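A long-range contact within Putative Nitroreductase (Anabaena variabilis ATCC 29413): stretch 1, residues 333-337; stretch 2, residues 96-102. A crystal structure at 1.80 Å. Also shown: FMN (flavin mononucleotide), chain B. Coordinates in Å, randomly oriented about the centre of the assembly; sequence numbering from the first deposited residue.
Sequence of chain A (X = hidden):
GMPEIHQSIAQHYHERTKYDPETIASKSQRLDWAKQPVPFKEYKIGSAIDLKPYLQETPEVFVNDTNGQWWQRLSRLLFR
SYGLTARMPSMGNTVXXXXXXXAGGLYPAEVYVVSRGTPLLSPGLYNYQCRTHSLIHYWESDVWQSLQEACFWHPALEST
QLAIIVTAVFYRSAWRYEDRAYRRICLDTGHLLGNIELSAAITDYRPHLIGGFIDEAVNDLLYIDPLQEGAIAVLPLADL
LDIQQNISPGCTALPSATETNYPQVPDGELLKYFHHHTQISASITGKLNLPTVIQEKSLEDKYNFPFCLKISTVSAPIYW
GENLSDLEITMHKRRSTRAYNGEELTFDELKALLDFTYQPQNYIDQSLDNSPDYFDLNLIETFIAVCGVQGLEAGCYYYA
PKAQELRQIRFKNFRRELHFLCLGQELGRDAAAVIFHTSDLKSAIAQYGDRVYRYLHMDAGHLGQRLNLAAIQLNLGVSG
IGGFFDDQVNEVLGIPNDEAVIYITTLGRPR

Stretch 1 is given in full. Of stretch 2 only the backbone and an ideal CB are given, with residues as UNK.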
# COMPACT_ATOMS: atom_id res chain seq x y z
N LYS A 333 10.20 -13.38 -5.47
CA LYS A 333 10.69 -14.13 -4.29
C LYS A 333 10.41 -13.47 -2.95
O LYS A 333 10.58 -14.10 -1.90
CB LYS A 333 12.20 -14.39 -4.42
CG LYS A 333 13.08 -13.21 -4.17
CD LYS A 333 14.56 -13.61 -4.37
CE LYS A 333 15.50 -12.43 -4.13
NZ LYS A 333 16.94 -12.82 -4.38
N ARG A 334 9.96 -12.22 -2.99
CA ARG A 334 9.77 -11.41 -1.79
C ARG A 334 8.88 -12.09 -0.79
O ARG A 334 7.76 -12.48 -1.12
CB ARG A 334 9.14 -10.07 -2.17
CG ARG A 334 8.87 -9.16 -0.94
CD ARG A 334 7.59 -8.37 -1.05
NE ARG A 334 6.40 -9.23 -1.20
CZ ARG A 334 5.82 -9.91 -0.23
NH1 ARG A 334 6.26 -9.83 1.02
NH2 ARG A 334 4.75 -10.63 -0.51
N ARG A 335 9.37 -12.22 0.44
CA ARG A 335 8.59 -12.72 1.57
C ARG A 335 8.84 -11.80 2.76
O ARG A 335 9.92 -11.19 2.86
CB ARG A 335 9.06 -14.12 1.96
CG ARG A 335 8.88 -15.19 0.89
CD ARG A 335 7.53 -15.88 0.95
NE ARG A 335 6.39 -15.02 0.60
CZ ARG A 335 5.92 -14.87 -0.63
NH1 ARG A 335 6.47 -15.51 -1.66
NH2 ARG A 335 4.85 -14.12 -0.85
N SER A 336 7.87 -11.74 3.68
CA SER A 336 8.04 -11.04 4.94
C SER A 336 8.88 -11.97 5.83
O SER A 336 8.52 -13.12 6.07
CB SER A 336 6.69 -10.78 5.59
OG SER A 336 5.96 -9.83 4.83
N THR A 337 9.99 -11.46 6.33
CA THR A 337 10.89 -12.23 7.17
C THR A 337 10.28 -12.59 8.53
O THR A 337 9.74 -11.75 9.23
CB THR A 337 12.18 -11.45 7.36
OG1 THR A 337 12.62 -11.00 6.08
CG2 THR A 337 13.26 -12.29 8.06
N UNK A 96 -2.16 -19.44 0.19
CA UNK A 96 -1.31 -19.04 -0.92
C UNK A 96 -0.87 -17.63 -0.65
O UNK A 96 -1.71 -16.73 -0.54
CB UNK A 96 -2.03 -19.15 -2.27
N UNK A 97 0.45 -17.44 -0.58
CA UNK A 97 1.03 -16.15 -0.41
C UNK A 97 1.18 -15.50 -1.77
O UNK A 97 1.26 -16.18 -2.81
CB UNK A 97 2.37 -16.24 0.32
N UNK A 98 1.21 -14.19 -1.75
CA UNK A 98 1.14 -13.40 -2.96
C UNK A 98 2.25 -12.39 -3.12
O UNK A 98 3.06 -12.15 -2.22
CB UNK A 98 -0.20 -12.67 -3.01
N UNK A 99 2.25 -11.77 -4.30
CA UNK A 99 3.23 -10.73 -4.63
C UNK A 99 3.15 -9.57 -3.65
O UNK A 99 4.15 -8.89 -3.39
CB UNK A 99 3.01 -10.22 -6.06
N UNK A 100 1.95 -9.27 -3.16
CA UNK A 100 1.75 -8.24 -2.16
C UNK A 100 1.58 -8.91 -0.78
O UNK A 100 0.86 -9.90 -0.67
CB UNK A 100 0.54 -7.37 -2.51
N UNK A 101 2.25 -8.35 0.26
CA UNK A 101 2.07 -8.81 1.64
C UNK A 101 0.68 -8.39 2.11
O UNK A 101 0.04 -7.57 1.47
CB UNK A 101 3.15 -8.25 2.56
N UNK A 102 0.22 -8.98 3.20
CA UNK A 102 -1.10 -8.63 3.76
C UNK A 102 -1.11 -8.97 5.23
O UNK A 102 -0.67 -10.07 5.61
CB UNK A 102 -2.23 -9.36 3.03
N1 FMN B . 4.12 -9.88 9.98
C2 FMN B . 4.38 -10.08 11.32
O2 FMN B . 5.07 -11.03 11.70
N3 FMN B . 3.89 -9.27 12.31
C4 FMN B . 3.06 -8.22 12.04
O4 FMN B . 2.81 -7.42 12.95
C4A FMN B . 2.77 -7.98 10.70
N5 FMN B . 1.90 -6.97 10.36
C5A FMN B . 1.67 -6.67 9.00
C6 FMN B . 0.89 -5.59 8.61
C7 FMN B . 0.65 -5.30 7.27
C7M FMN B . -0.12 -4.03 6.87
C8 FMN B . 1.20 -6.11 6.28
C8M FMN B . 1.13 -5.75 4.81
C9 FMN B . 2.00 -7.21 6.64
C9A FMN B . 2.23 -7.49 8.00
N10 FMN B . 3.01 -8.58 8.37
C10 FMN B . 3.29 -8.81 9.69
C1' FMN B . 3.44 -9.63 7.36
C2' FMN B . 2.32 -10.57 6.97
O2' FMN B . 2.14 -11.57 7.99
C3' FMN B . 2.64 -11.20 5.62
O3' FMN B . 2.61 -10.20 4.59
C4' FMN B . 1.74 -12.39 5.25
O4' FMN B . 1.89 -13.47 6.21
C5' FMN B . 2.07 -12.88 3.85
O5' FMN B . 3.41 -13.28 3.73
P FMN B . 4.39 -12.61 2.67
O1P FMN B . 4.54 -11.14 3.04
O2P FMN B . 5.69 -13.39 2.83
O3P FMN B . 3.83 -12.77 1.29

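At position 96 the ideal CB has nothing of stretch 1 within 5.5 Å, and phi/psi of -105/121 is ordinary strand geometry. Stretch 1 therefore sets no condition here, and beta-formers, aromatic or branched, would fit as well as many others. The deposited residue is Tyr-96, with chi1 at m; its side chain makes no contact with stretch 1.

Position 97 is different. Its CA-to-CB bond points toward stretch 1, and the ideal CB lies 3.5 Å from NH2 of Arg-335, over one face of that guanidinium. The edge of the same group is turned to the phosphate: Arg-335 NE donates to FMN O2P at 2.8 Å and Arg-335 NH2 to FMN O3P at 2.7 Å. A guanidinium face is a poor hydrogen-bonding surface, so an aliphatic or other nonpolar side chain suits the site, and several would serve. The deposited residue is Leu-97 (chi1 m, chi2 t). Its CB packs on the face, while NE and NH2 of Arg-335 bond to the phosphate.

At position 98 the CB points away and finds nothing of stretch 1 within 5.5 Å, so the side chain is scarcely restricted from this side. What stretch 1 uses is the carbonyl. NH2 of Arg-334 donates a weak hydrogen bond to O of residue 98 (2.8 Å, N-H...acceptor angle 125°), and NH2 of Arg-335 lies 3.0 Å from the same O. Any residue able to hold phi/psi of -127/174 could present this oxygen. The deposited residue is Arg-98; its side chain makes no close contact with stretch 1, and its own NH2 is hydrogen-bonded elsewhere in the structure.

Position 99 again directs its CB away, with phi/psi of -59/-34, so many residues are compatible with the visible atoms. O of residue 99 accepts a hydrogen bond from Arg-334 NE (3.2 Å, 145°) and a weak one from Arg-334 NH2 (3.4 Å, 135°). The residue is Ala-99; a water also donates to Ala-99 O at 2.7 Å and accepts from Arg-334 NE at 3.1 Å, bridging the pair.

Position 100, at -101/136, points away as well, and stretch 1 leaves its side chain undetermined. It is Ala-100.

At position 101 the CB faces stretch 1, 3.8 Å from Arg-334 NH1 and 3.9 Å from Ser-336 OG. The backbone N lies 3.5 Å from Arg-334 NH2, over the guanidinium face. A compact nonpolar side chain would suit, and a phi of -71° admits proline among others. Pro-101 is deposited: its CD packs 3.8 Å from Arg-334 CZ. Since proline N carries no hydrogen, the short approach to NH2 is packing rather than a hydrogen bond. The edge of Arg-334 meanwhile serves the phosphate, Arg-334 NH1 to FMN O1P at 3.0 Å and Arg-334 NH2 to FMN O3P at 2.9 Å.

Position 102 (-156/133) turns its CB away, so stretch 1 gives no preference. The backbone N of residue 102 donates to FMN O3' at 3.0 Å. Ser-102 occupies it, with chi1 at t and OG satisfied elsewhere in the structure.

Stretch 2, residues 96-102: YLRAAPS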
# COMPACT_ATOMS: atom_id res chain seq x y z
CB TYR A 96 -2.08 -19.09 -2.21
CG TYR A 96 -2.40 -20.49 -2.56
CD1 TYR A 96 -1.43 -21.29 -3.13
CD2 TYR A 96 -3.64 -21.04 -2.27
CE1 TYR A 96 -1.69 -22.61 -3.44
CE2 TYR A 96 -3.91 -22.37 -2.57
CZ TYR A 96 -2.93 -23.14 -3.17
OH TYR A 96 -3.15 -24.45 -3.48
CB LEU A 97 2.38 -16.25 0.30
CG LEU A 97 2.40 -17.03 1.61
CD1 LEU A 97 3.82 -16.97 2.19
CD2 LEU A 97 1.39 -16.54 2.64
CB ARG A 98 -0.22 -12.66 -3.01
CG ARG A 98 -1.42 -13.54 -2.66
CD ARG A 98 -2.77 -12.90 -2.99
NE ARG A 98 -3.82 -13.76 -2.44
CZ ARG A 98 -5.12 -13.55 -2.57
NH1 ARG A 98 -5.57 -12.56 -3.30
NH2 ARG A 98 -5.97 -14.38 -1.98
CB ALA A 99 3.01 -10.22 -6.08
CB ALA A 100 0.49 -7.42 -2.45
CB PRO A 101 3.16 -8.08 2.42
CG PRO A 101 3.37 -6.80 1.62
CD PRO A 101 3.20 -7.21 0.19
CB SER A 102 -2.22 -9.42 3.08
OG SER A 102 -3.45 -9.36 3.79
O HOH W 1 6.69 -8.79 -4.26
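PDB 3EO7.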